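Local atomic coordinates of peptidase S9 prolyl oligopeptidase catalytic domain-containing protein (Pyrococcus horikoshii, PDB entry 4HXF), a protein that probably cleaves peptides as a serine protease of the prolyl oligopeptidase family, self-compartmentalized in a hexamer that selects its substrates. Residues 194-199 against 504-509; 134-139 against 170-175; 414-419 against 426-431; 138-141 against 145-148. All coordinates share one frame; numbering follows the deposited sequence.

Contact 1 of 4, residues 194-199 against 504-509; sequences PRYFKY and GLWFDK. With Y3A (N-[(benzyloxy)carbonyl]glycyl-N-[(2S,3R)-4-chloro-3-hydroxy-1-phenylbutan-2-yl]glycinamide), chain B.
The indole of Trp506 is covered on one face by the carbonyl O of Tyr196, which sits 3.7 Å above the ring plane and over its centre, and on the opposite face by CB of Phe507, displaced toward the rim. The contact is a domain interface of the kind expected in prolyl oligopeptidases: a loop between strands 182-188 and 200-206 of the beta-propeller meets helix 504-511 of the alpha/beta-hydrolase part. No hydrogen bond crosses it. Tyr196 adds its CB, which packs against NE1 of Trp506 at 3.8 Å, while its phenol turns away to give its OH to Val137 O and to meet Phe173 edge-to-face. Phe197 approaches the benzo end of the indole. The two six-membered rings approach through their rims without stacking, their centroids 5.4 Å apart and their planes 25° from parallel. With chi1 at 52°, Trp506 holds CG between its own backbone N and carbonyl carbon, and the indole reaches out from the helix to the propeller loop. That loop is braced from within, since Arg195 O accepts from both Lys198 N and Tyr199 N. The same short piece of helix serves the ligand pocket. Next to the indole in sequence, Phe507 is directed to the bound peptide-like inhibitor, so neighbouring residues divide the work between domain contact and ligand contact. Asp508, whose OD1 is also hydrogen-bonded to Ser497, lines the same pocket. The inhibitor's phenyl group lies at the edge of the Phe507 ring, where Phe507 CD2 comes within 3.5 Å of Y3A CE2.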
# COMPACT_ATOMS: atom_id res chain seq x y z
N PRO A 194 -24.09 -41.01 -4.13
CA PRO A 194 -25.01 -40.47 -3.10
C PRO A 194 -26.38 -40.15 -3.66
O PRO A 194 -26.50 -39.62 -4.76
CB PRO A 194 -24.29 -39.20 -2.57
CG PRO A 194 -22.89 -39.37 -3.02
CD PRO A 194 -22.94 -40.13 -4.33
N ARG A 195 -27.41 -40.48 -2.90
CA ARG A 195 -28.81 -40.29 -3.33
C ARG A 195 -29.38 -38.93 -2.93
O ARG A 195 -30.37 -38.76 -2.15
CB ARG A 195 -29.64 -41.46 -2.82
CG ARG A 195 -29.10 -42.81 -3.06
CD ARG A 195 -29.01 -43.16 -4.56
NE ARG A 195 -30.24 -43.05 -5.33
CZ ARG A 195 -31.14 -44.04 -5.42
NH1 ARG A 195 -31.00 -45.14 -4.72
NH2 ARG A 195 -32.20 -43.87 -6.19
N TYR A 196 -28.73 -37.89 -3.44
CA TYR A 196 -29.05 -36.53 -3.09
C TYR A 196 -30.47 -36.20 -3.36
O TYR A 196 -30.96 -36.62 -4.37
CB TYR A 196 -28.22 -35.61 -3.94
CG TYR A 196 -26.73 -35.68 -3.75
CD1 TYR A 196 -25.91 -36.14 -4.76
CD2 TYR A 196 -26.18 -35.37 -2.54
CE1 TYR A 196 -24.53 -36.15 -4.57
CE2 TYR A 196 -24.79 -35.41 -2.32
CZ TYR A 196 -23.96 -35.77 -3.39
OH TYR A 196 -22.59 -35.82 -3.12
N PHE A 197 -31.14 -35.58 -2.39
CA PHE A 197 -32.57 -35.10 -2.48
C PHE A 197 -33.54 -36.28 -2.50
O PHE A 197 -34.72 -36.09 -2.67
CB PHE A 197 -32.86 -34.06 -3.59
CG PHE A 197 -32.14 -32.77 -3.42
CD1 PHE A 197 -30.86 -32.62 -3.95
CD2 PHE A 197 -32.74 -31.70 -2.78
CE1 PHE A 197 -30.16 -31.43 -3.82
CE2 PHE A 197 -32.04 -30.49 -2.63
CZ PHE A 197 -30.77 -30.36 -3.15
N LYS A 198 -33.08 -37.49 -2.30
CA LYS A 198 -33.88 -38.70 -2.36
C LYS A 198 -33.83 -39.60 -1.15
O LYS A 198 -34.93 -39.87 -0.54
CB LYS A 198 -33.68 -39.54 -3.63
CG LYS A 198 -34.48 -40.88 -3.59
CD LYS A 198 -35.87 -40.82 -4.14
CE LYS A 198 -35.85 -40.72 -5.67
NZ LYS A 198 -35.75 -41.81 -6.65
N TYR A 199 -32.62 -40.02 -0.73
CA TYR A 199 -32.50 -40.80 0.48
C TYR A 199 -31.43 -40.30 1.42
O TYR A 199 -30.38 -39.92 0.98
CB TYR A 199 -32.19 -42.23 0.15
CG TYR A 199 -33.28 -42.92 -0.69
CD1 TYR A 199 -32.98 -43.44 -1.91
CD2 TYR A 199 -34.59 -43.13 -0.20
CE1 TYR A 199 -33.96 -44.05 -2.73
CE2 TYR A 199 -35.55 -43.81 -1.01
CZ TYR A 199 -35.20 -44.29 -2.26
OH TYR A 199 -36.12 -44.94 -3.16
N GLY A 504 -27.84 -33.45 -12.51
CA GLY A 504 -28.34 -34.22 -13.59
C GLY A 504 -28.34 -35.68 -13.49
O GLY A 504 -29.21 -36.32 -14.04
N LEU A 505 -27.37 -36.26 -12.76
CA LEU A 505 -27.22 -37.72 -12.77
C LEU A 505 -28.51 -38.38 -12.22
O LEU A 505 -28.84 -39.49 -12.69
CB LEU A 505 -26.00 -38.20 -11.99
CG LEU A 505 -24.62 -38.00 -12.58
CD1 LEU A 505 -23.57 -38.53 -11.58
CD2 LEU A 505 -24.60 -38.64 -13.99
N TRP A 506 -29.17 -37.71 -11.27
CA TRP A 506 -30.41 -38.26 -10.73
C TRP A 506 -31.61 -37.51 -11.20
O TRP A 506 -32.60 -38.16 -11.54
CB TRP A 506 -30.28 -38.32 -9.20
CG TRP A 506 -29.85 -37.04 -8.59
CD1 TRP A 506 -28.58 -36.60 -8.33
CD2 TRP A 506 -30.72 -36.02 -8.13
NE1 TRP A 506 -28.62 -35.35 -7.76
CE2 TRP A 506 -29.84 -34.96 -7.59
CE3 TRP A 506 -32.13 -35.86 -8.08
CZ2 TRP A 506 -30.33 -33.84 -7.09
CZ3 TRP A 506 -32.61 -34.68 -7.56
CH2 TRP A 506 -31.72 -33.70 -7.10
N PHE A 507 -31.57 -36.19 -11.32
CA PHE A 507 -32.77 -35.48 -11.65
C PHE A 507 -33.20 -35.65 -13.12
O PHE A 507 -34.40 -35.81 -13.35
CB PHE A 507 -32.69 -34.02 -11.31
CG PHE A 507 -34.05 -33.31 -11.23
CD1 PHE A 507 -35.10 -33.86 -10.43
CD2 PHE A 507 -34.29 -32.20 -11.95
CE1 PHE A 507 -36.34 -33.22 -10.40
CE2 PHE A 507 -35.51 -31.52 -11.90
CZ PHE A 507 -36.54 -32.05 -11.12
N ASP A 508 -32.28 -35.66 -14.06
CA ASP A 508 -32.67 -35.87 -15.44
C ASP A 508 -33.27 -37.27 -15.63
O ASP A 508 -34.16 -37.46 -16.46
CB ASP A 508 -31.49 -35.68 -16.44
CG ASP A 508 -31.18 -34.25 -16.77
OD1 ASP A 508 -30.85 -33.50 -15.92
OD2 ASP A 508 -31.22 -34.02 -17.96
N LYS A 509 -32.75 -38.25 -14.90
CA LYS A 509 -33.33 -39.65 -14.97
C LYS A 509 -34.84 -39.62 -14.68
O LYS A 509 -35.61 -40.40 -15.29
CB LYS A 509 -32.59 -40.67 -14.11
CG LYS A 509 -31.22 -41.03 -14.71
CD LYS A 509 -30.57 -42.17 -13.96
CE LYS A 509 -29.15 -42.48 -14.46
NZ LYS A 509 -28.42 -43.43 -13.58
N3 Y3A B . -34.85 -27.24 -8.67
CA3 Y3A B . -35.00 -27.71 -10.06
C3 Y3A B . -34.03 -26.86 -10.89
O3 Y3A B . -33.07 -26.24 -10.49
C4 Y3A B . -34.27 -24.29 -13.11
O4 Y3A B . -35.62 -24.35 -13.39
CA4 Y3A B . -33.72 -25.71 -13.18
N4 Y3A B . -34.59 -26.52 -12.30
CB4 Y3A B . -33.92 -26.45 -14.53
CG4 Y3A B . -33.38 -27.84 -14.55
CD1 Y3A B . -32.02 -28.17 -14.41
CD2 Y3A B . -34.25 -28.89 -14.79
CE1 Y3A B . -31.56 -29.47 -14.45
CE2 Y3A B . -33.80 -30.20 -14.83
CZ4 Y3A B . -32.49 -30.49 -14.64
C15 Y3A B . -33.69 -23.39 -11.95

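Contact 2 of 4, residues 134-139 against 170-175; sequences EDDVPA and KPRFSS
Arg172 lays one face of its guanidinium against CB of Asp136, its NH2 coming to 3.6 Å from that carbon, while the edge of the group is turned to Glu134 and to the carbonyl of Pro138. The charged link is a salt bridge from Arg172 NH2 to Glu134 OE1, 2.8 Å long and fairly straight at 161°. The carboxylate does not lie flat against the guanidinium: the two planes stand 72° apart, and the donor reaches OE1 on its syn side, 20° out of the carboxylate plane. The anti lone pair of the same oxygen takes Asp136 N at 2.8 Å, which ties the acid to its own loop as well as to the arginine. Pro138 O also lies 2.9 Å from Arg172 NH1, but the angle is too poor for a hydrogen bond. Arg172 occupies the second position of a type II beta turn, Pro171 to Ser174, that links strand 163-171 to strand 175-179, and so passes from one antiparallel sheet of the beta-propeller to the next. Ser174 OG closes this turn by donating to Pro171 O at 2.8 Å. A bend at chi3 sends the arginine's end across to the loop after strand 131-134. Replacing Glu134 by an alanine would probably leave the guanidinium without its salt-bridge mate and Asp136 N without this acceptor, freeing the loop to shift. Asp136 OD2 has its own salt bridge to Arg190. Tyr558 of the second subunit hydrogen-bonds through its OH to Asp136 O.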
# COMPACT_ATOMS: atom_id res chain seq x y z
N GLU A 134 -11.31 -34.45 -7.83
CA GLU A 134 -12.62 -35.04 -7.44
C GLU A 134 -12.54 -36.56 -7.64
O GLU A 134 -12.18 -37.11 -8.71
CB GLU A 134 -13.76 -34.40 -8.18
CG GLU A 134 -15.16 -34.84 -7.78
CD GLU A 134 -15.41 -34.46 -6.32
OE1 GLU A 134 -15.53 -35.45 -5.53
OE2 GLU A 134 -15.39 -33.24 -5.92
N ASP A 135 -13.12 -37.27 -6.65
CA ASP A 135 -13.28 -38.72 -6.74
C ASP A 135 -14.68 -39.16 -6.25
O ASP A 135 -14.94 -40.39 -6.19
CB ASP A 135 -12.21 -39.46 -5.89
CG ASP A 135 -12.41 -39.26 -4.38
OD1 ASP A 135 -13.33 -38.57 -3.95
OD2 ASP A 135 -11.61 -39.82 -3.61
N ASP A 136 -15.56 -38.20 -6.05
CA ASP A 136 -17.00 -38.45 -5.72
C ASP A 136 -17.90 -37.76 -6.77
O ASP A 136 -17.37 -37.35 -7.85
CB ASP A 136 -17.28 -38.06 -4.28
CG ASP A 136 -18.58 -38.72 -3.76
OD1 ASP A 136 -19.28 -39.44 -4.44
OD2 ASP A 136 -18.69 -38.59 -2.60
N VAL A 137 -19.22 -37.59 -6.52
CA VAL A 137 -20.08 -36.94 -7.51
C VAL A 137 -21.02 -36.09 -6.71
O VAL A 137 -21.30 -36.39 -5.55
CB VAL A 137 -20.92 -37.88 -8.45
CG1 VAL A 137 -20.04 -38.59 -9.42
CG2 VAL A 137 -21.81 -38.80 -7.63
N PRO A 138 -21.48 -34.99 -7.29
CA PRO A 138 -21.03 -34.42 -8.54
C PRO A 138 -19.76 -33.63 -8.28
O PRO A 138 -19.32 -33.49 -7.10
CB PRO A 138 -22.24 -33.54 -8.89
CG PRO A 138 -22.66 -32.95 -7.63
CD PRO A 138 -22.48 -34.11 -6.63
N ALA A 139 -19.10 -33.10 -9.31
CA ALA A 139 -17.89 -32.31 -9.11
C ALA A 139 -18.10 -30.87 -8.73
O ALA A 139 -17.19 -30.15 -8.31
CB ALA A 139 -17.08 -32.37 -10.41
N LYS A 170 -18.72 -35.20 8.22
CA LYS A 170 -19.59 -36.11 7.51
C LYS A 170 -19.44 -35.91 6.03
O LYS A 170 -18.80 -34.96 5.60
CB LYS A 170 -21.05 -35.82 7.91
CG LYS A 170 -21.37 -36.29 9.29
CD LYS A 170 -21.34 -37.82 9.52
CE LYS A 170 -21.87 -38.22 10.89
NZ LYS A 170 -21.55 -39.67 11.05
N PRO A 171 -20.00 -36.84 5.23
CA PRO A 171 -20.04 -36.57 3.79
C PRO A 171 -20.65 -35.26 3.36
O PRO A 171 -21.37 -34.60 4.18
CB PRO A 171 -20.90 -37.76 3.27
CG PRO A 171 -20.69 -38.81 4.30
CD PRO A 171 -20.70 -38.08 5.62
N ARG A 172 -20.26 -34.74 2.15
CA ARG A 172 -20.79 -33.49 1.61
C ARG A 172 -22.35 -33.55 1.65
O ARG A 172 -22.94 -34.68 1.52
CB ARG A 172 -20.26 -33.13 0.13
CG ARG A 172 -20.72 -34.00 -0.93
CD ARG A 172 -20.02 -33.56 -2.26
NE ARG A 172 -18.69 -34.01 -2.15
CZ ARG A 172 -17.89 -34.21 -3.21
NH1 ARG A 172 -18.37 -33.97 -4.36
NH2 ARG A 172 -16.70 -34.67 -3.07
N PHE A 173 -22.95 -32.40 1.81
CA PHE A 173 -24.38 -32.20 1.82
C PHE A 173 -25.06 -32.86 3.01
O PHE A 173 -26.23 -33.18 2.92
CB PHE A 173 -24.91 -32.71 0.46
CG PHE A 173 -25.29 -31.68 -0.50
CD1 PHE A 173 -26.58 -31.57 -0.93
CD2 PHE A 173 -24.36 -30.79 -0.92
CE1 PHE A 173 -26.92 -30.56 -1.83
CE2 PHE A 173 -24.69 -29.82 -1.85
CZ PHE A 173 -25.94 -29.76 -2.31
N SER A 174 -24.38 -32.96 4.15
CA SER A 174 -24.98 -33.34 5.40
C SER A 174 -25.48 -32.13 6.13
O SER A 174 -25.07 -30.96 5.89
CB SER A 174 -24.03 -34.17 6.26
OG SER A 174 -23.63 -35.41 5.60
N SER A 175 -26.43 -32.34 7.01
CA SER A 175 -26.97 -31.26 7.81
C SER A 175 -27.14 -31.71 9.28
O SER A 175 -27.09 -32.89 9.60
CB SER A 175 -28.29 -30.70 7.24
OG SER A 175 -29.23 -31.69 7.32

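Contact 3 of 4, residues 414-419 against 426-431; sequences NPRGSN and ALRVLE
Gly417 meets Ala426 chiefly through backbone: its CA lies 3.4 Å from Ala426 O in a CA-H...O contact that is almost perfectly straight, 178° at the hydrogen. Gly417 is the third residue of a type II beta turn, Pro415 to Ser418, in the loop that leads from strand 409-413 of the alpha/beta-hydrolase sheet into helix 423-427. The chain thus folds back on itself and touches the far end of that short helix. The phi of Gly417, 106°, is one at which a CB would press on the preceding carbonyl O, and here the same atom would also clash with Val429 CB. Val429 instead brings CG1 to 3.8 Å from Gly417 CA. A water bridges the two backbones by donating to Gly417 O and to Ala426 O, so that both buried carbonyls have a partner. To one side, the aliphatic parts of Arg416 and Arg428 lie against each other, with Arg416 CD 4.0 Å from Arg428 CB. At their ends, Arg416 NH1 and Arg428 NH1 are 3.5 Å apart with the guanidinium planes nearly perpendicular, at 86°. These like charges gather around a shared acid: Asp360 takes Arg416 NH1 on OD1 and Arg428 NH1 on OD2, and Asp440 forms a further salt bridge with Arg416 NH2. A second water accepts from both NH1 atoms, in the plane of either guanidinium. Farther out, Ser418 fixes the turn, since Pro415 O receives both its backbone N and its hydroxyl, with OG donating at 2.7 Å in the carbonyl plane, on a lone pair.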
# COMPACT_ATOMS: atom_id res chain seq x y z
N ASN A 414 -49.67 -21.59 -14.77
CA ASN A 414 -49.04 -22.74 -14.10
C ASN A 414 -49.39 -24.02 -14.89
O ASN A 414 -50.47 -24.62 -14.69
CB ASN A 414 -49.51 -22.83 -12.66
CG ASN A 414 -48.78 -21.88 -11.72
OD1 ASN A 414 -47.58 -21.62 -11.94
ND2 ASN A 414 -49.44 -21.40 -10.62
N PRO A 415 -48.52 -24.44 -15.80
CA PRO A 415 -48.87 -25.64 -16.59
C PRO A 415 -48.74 -26.86 -15.70
O PRO A 415 -48.14 -26.80 -14.59
CB PRO A 415 -47.79 -25.69 -17.67
CG PRO A 415 -46.69 -24.89 -17.11
CD PRO A 415 -47.22 -23.81 -16.18
N ARG A 416 -49.24 -28.00 -16.14
CA ARG A 416 -48.93 -29.23 -15.44
C ARG A 416 -47.42 -29.43 -15.33
O ARG A 416 -46.60 -28.98 -16.13
CB ARG A 416 -49.60 -30.44 -16.16
CG ARG A 416 -48.89 -30.89 -17.49
CD ARG A 416 -49.83 -31.78 -18.30
NE ARG A 416 -50.94 -30.97 -18.80
CZ ARG A 416 -52.13 -31.39 -19.10
NH1 ARG A 416 -52.44 -32.70 -19.07
NH2 ARG A 416 -53.04 -30.56 -19.51
N GLY A 417 -47.10 -29.95 -14.15
CA GLY A 417 -45.74 -29.98 -13.66
C GLY A 417 -45.49 -28.95 -12.56
O GLY A 417 -44.53 -29.12 -11.79
N SER A 418 -46.26 -27.85 -12.49
CA SER A 418 -46.05 -26.80 -11.52
C SER A 418 -46.32 -27.29 -10.11
O SER A 418 -47.17 -28.23 -9.87
CB SER A 418 -46.96 -25.65 -11.77
OG SER A 418 -46.79 -25.03 -13.06
N ASN A 419 -45.69 -26.64 -9.17
CA ASN A 419 -46.12 -26.72 -7.76
C ASN A 419 -47.40 -25.99 -7.51
O ASN A 419 -47.84 -25.18 -8.30
CB ASN A 419 -45.02 -26.15 -6.83
CG ASN A 419 -44.90 -26.93 -5.53
OD1 ASN A 419 -45.83 -27.65 -5.13
ND2 ASN A 419 -43.72 -26.86 -4.91
N ALA A 426 -48.28 -32.30 -10.50
CA ALA A 426 -46.81 -32.14 -10.64
C ALA A 426 -46.11 -33.23 -11.39
O ALA A 426 -45.24 -32.99 -12.23
CB ALA A 426 -46.19 -31.99 -9.26
N LEU A 427 -46.52 -34.46 -11.17
CA LEU A 427 -45.84 -35.61 -11.77
C LEU A 427 -46.18 -35.83 -13.23
O LEU A 427 -45.48 -36.56 -13.93
CB LEU A 427 -46.14 -36.86 -10.96
CG LEU A 427 -45.62 -36.79 -9.50
CD1 LEU A 427 -45.93 -38.09 -8.76
CD2 LEU A 427 -44.09 -36.47 -9.38
N ARG A 428 -47.21 -35.16 -13.69
CA ARG A 428 -47.59 -35.32 -15.11
C ARG A 428 -46.47 -34.97 -16.10
O ARG A 428 -46.57 -35.45 -17.24
CB ARG A 428 -48.81 -34.39 -15.47
CG ARG A 428 -50.09 -35.00 -15.01
CD ARG A 428 -51.23 -34.09 -15.19
NE ARG A 428 -52.59 -34.57 -14.82
CZ ARG A 428 -53.45 -35.11 -15.68
NH1 ARG A 428 -53.15 -35.40 -16.94
NH2 ARG A 428 -54.63 -35.39 -15.27
N VAL A 429 -45.57 -34.07 -15.73
CA VAL A 429 -44.53 -33.55 -16.63
C VAL A 429 -43.44 -34.58 -16.84
O VAL A 429 -42.69 -34.48 -17.80
CB VAL A 429 -43.97 -32.16 -16.18
CG1 VAL A 429 -43.10 -32.35 -14.90
CG2 VAL A 429 -43.17 -31.51 -17.34
N LEU A 430 -43.31 -35.56 -15.90
CA LEU A 430 -42.10 -36.46 -15.95
C LEU A 430 -42.18 -37.30 -17.29
O LEU A 430 -43.22 -37.84 -17.67
CB LEU A 430 -42.07 -37.40 -14.75
CG LEU A 430 -42.01 -36.73 -13.34
CD1 LEU A 430 -41.78 -37.83 -12.31
CD2 LEU A 430 -40.99 -35.61 -13.24
N GLU A 431 -41.05 -37.26 -18.00
CA GLU A 431 -40.86 -37.87 -19.30
C GLU A 431 -41.68 -37.19 -20.39
O GLU A 431 -41.76 -37.70 -21.49
CB GLU A 431 -41.11 -39.43 -19.34
CG GLU A 431 -40.26 -40.16 -18.30
CD GLU A 431 -40.40 -41.67 -18.48
OE1 GLU A 431 -41.09 -42.25 -17.63
OE2 GLU A 431 -39.95 -42.25 -19.50
O HOH W 1 -50.64 -35.06 -18.67
O HOH W 2 -42.96 -31.43 -11.48

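Contact 4 of 4, residues 138-141 against 145-148; sequences PAWF and GFFD
Phe147, just past strand 145-146, packs its ring against Pro138 and Phe141, and this is the close-packed part of the contact. Pro138 lies at the ring's edge: Pro138 O is 3.3 Å from Phe147 CD1, and the proline's CG is near the ring plane. Phe141 adds its CB, 3.6 Å from Phe147 CZ. The backbones are joined just as firmly. Phe141 and Gly145 exchange two hydrogen bonds, N to O in each direction, and Phe147 N donates to Ala139 O at 2.9 Å, from 42° above the carbonyl plane.

Trp140 and Phe146 stand side by side on the face of the hairpin opposite Phe141, pointing the same way. Their rings are oblique, with planes at 42° and Trp140 CE3 3.4 Å from Phe146 CE2. A chi1 of 63° sets the indole beside its neighbour, and Tyr547 stacks on it while Phe500 O takes its NE1. This side faces the second subunit, where Leu555 packs on Trp140 and Ile572 on Phe146. With Phe146 cut back to an alanine, a gap would probably open beside the indole, and Ile572 of the second subunit would lose a packing partner. Beyond the paired strands a water bridges the backbones, donating to Ala139 O and accepting from Asp148 N at 2.8 Å. The alternation of a non-hydrogen-bonded pair, Trp140 with Phe146, and a hydrogen-bonded pair, Phe141 with Gly145, is that of a short antiparallel beta hairpin.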
# COMPACT_ATOMS: atom_id res chain seq x y z
N PRO A 138 -21.48 -34.99 -7.29
CA PRO A 138 -21.03 -34.42 -8.54
C PRO A 138 -19.76 -33.63 -8.28
O PRO A 138 -19.32 -33.49 -7.10
CB PRO A 138 -22.24 -33.54 -8.89
CG PRO A 138 -22.66 -32.95 -7.63
CD PRO A 138 -22.48 -34.11 -6.63
N ALA A 139 -19.10 -33.10 -9.31
CA ALA A 139 -17.89 -32.31 -9.11
C ALA A 139 -18.10 -30.87 -8.73
O ALA A 139 -17.19 -30.15 -8.31
CB ALA A 139 -17.08 -32.37 -10.41
N TRP A 140 -19.34 -30.42 -8.86
CA TRP A 140 -19.72 -29.02 -8.57
C TRP A 140 -21.16 -28.89 -8.21
O TRP A 140 -21.96 -29.83 -8.36
CB TRP A 140 -19.32 -28.16 -9.80
CG TRP A 140 -20.02 -28.48 -11.13
CD1 TRP A 140 -21.04 -29.32 -11.37
CD2 TRP A 140 -19.61 -27.89 -12.39
NE1 TRP A 140 -21.33 -29.35 -12.77
CE2 TRP A 140 -20.48 -28.44 -13.43
CE3 TRP A 140 -18.62 -26.96 -12.74
CZ2 TRP A 140 -20.35 -28.05 -14.77
CZ3 TRP A 140 -18.48 -26.61 -14.07
CH2 TRP A 140 -19.35 -27.12 -15.04
N PHE A 141 -21.52 -27.78 -7.60
CA PHE A 141 -22.89 -27.52 -7.24
C PHE A 141 -23.19 -26.05 -7.37
O PHE A 141 -22.43 -25.22 -6.95
CB PHE A 141 -23.26 -28.05 -5.85
CG PHE A 141 -24.73 -28.38 -5.69
CD1 PHE A 141 -25.16 -29.63 -5.96
CD2 PHE A 141 -25.68 -27.44 -5.26
CE1 PHE A 141 -26.48 -29.99 -5.93
CE2 PHE A 141 -27.01 -27.79 -5.17
CZ PHE A 141 -27.41 -29.05 -5.45
N GLY A 145 -19.88 -23.92 -5.91
CA GLY A 145 -18.65 -24.00 -6.64
C GLY A 145 -18.22 -25.45 -6.94
O GLY A 145 -19.04 -26.43 -6.83
N PHE A 146 -16.96 -25.65 -7.24
CA PHE A 146 -16.40 -27.01 -7.35
C PHE A 146 -16.30 -27.59 -5.95
O PHE A 146 -15.78 -26.93 -5.02
CB PHE A 146 -15.05 -27.07 -8.04
CG PHE A 146 -15.10 -26.79 -9.49
CD1 PHE A 146 -15.03 -25.49 -9.99
CD2 PHE A 146 -15.33 -27.83 -10.39
CE1 PHE A 146 -15.05 -25.22 -11.35
CE2 PHE A 146 -15.41 -27.56 -11.75
CZ PHE A 146 -15.21 -26.25 -12.25
N PHE A 147 -16.75 -28.85 -5.77
CA PHE A 147 -16.64 -29.41 -4.45
C PHE A 147 -15.24 -29.67 -3.96
O PHE A 147 -14.99 -29.58 -2.76
CB PHE A 147 -17.48 -30.71 -4.37
CG PHE A 147 -18.97 -30.47 -4.12
CD1 PHE A 147 -19.96 -31.09 -4.91
CD2 PHE A 147 -19.36 -29.77 -3.03
CE1 PHE A 147 -21.27 -30.93 -4.60
CE2 PHE A 147 -20.71 -29.61 -2.68
CZ PHE A 147 -21.68 -30.24 -3.46
N ASP A 148 -14.34 -30.08 -4.84
CA ASP A 148 -12.98 -30.27 -4.42
C ASP A 148 -12.82 -31.19 -3.19
O ASP A 148 -12.13 -30.83 -2.26
CB ASP A 148 -12.35 -28.89 -4.23
CG ASP A 148 -10.81 -28.91 -4.28
OD1 ASP A 148 -10.18 -29.85 -4.80
OD2 ASP A 148 -10.37 -27.97 -3.61
O HOH W 3 -14.82 -31.12 -7.37

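Three of the four contacts cluster. Contacts 2 and 4 start from the same loop, share Pro138 and Ala139 and have centres 8 Å apart; contact 1 lies 13 Å from contact 2 and 15 Å from contact 4, centre to centre. Tyr196 of contact 1 bears on Val137 and Pro138, so the domain interface packs against the loop that contacts 2 and 4 share, and all three touch the second subunit. Along the chain, contacts 2 and 4 close before contact 1 opens. Contact 3 is nested within the long loop that contact 1 closes, in the hydrolase domain; its nearest atoms are about 6 Å from contact 1. Propeller, hydrolase domain and subunit interface thus converge near the ligand pocket.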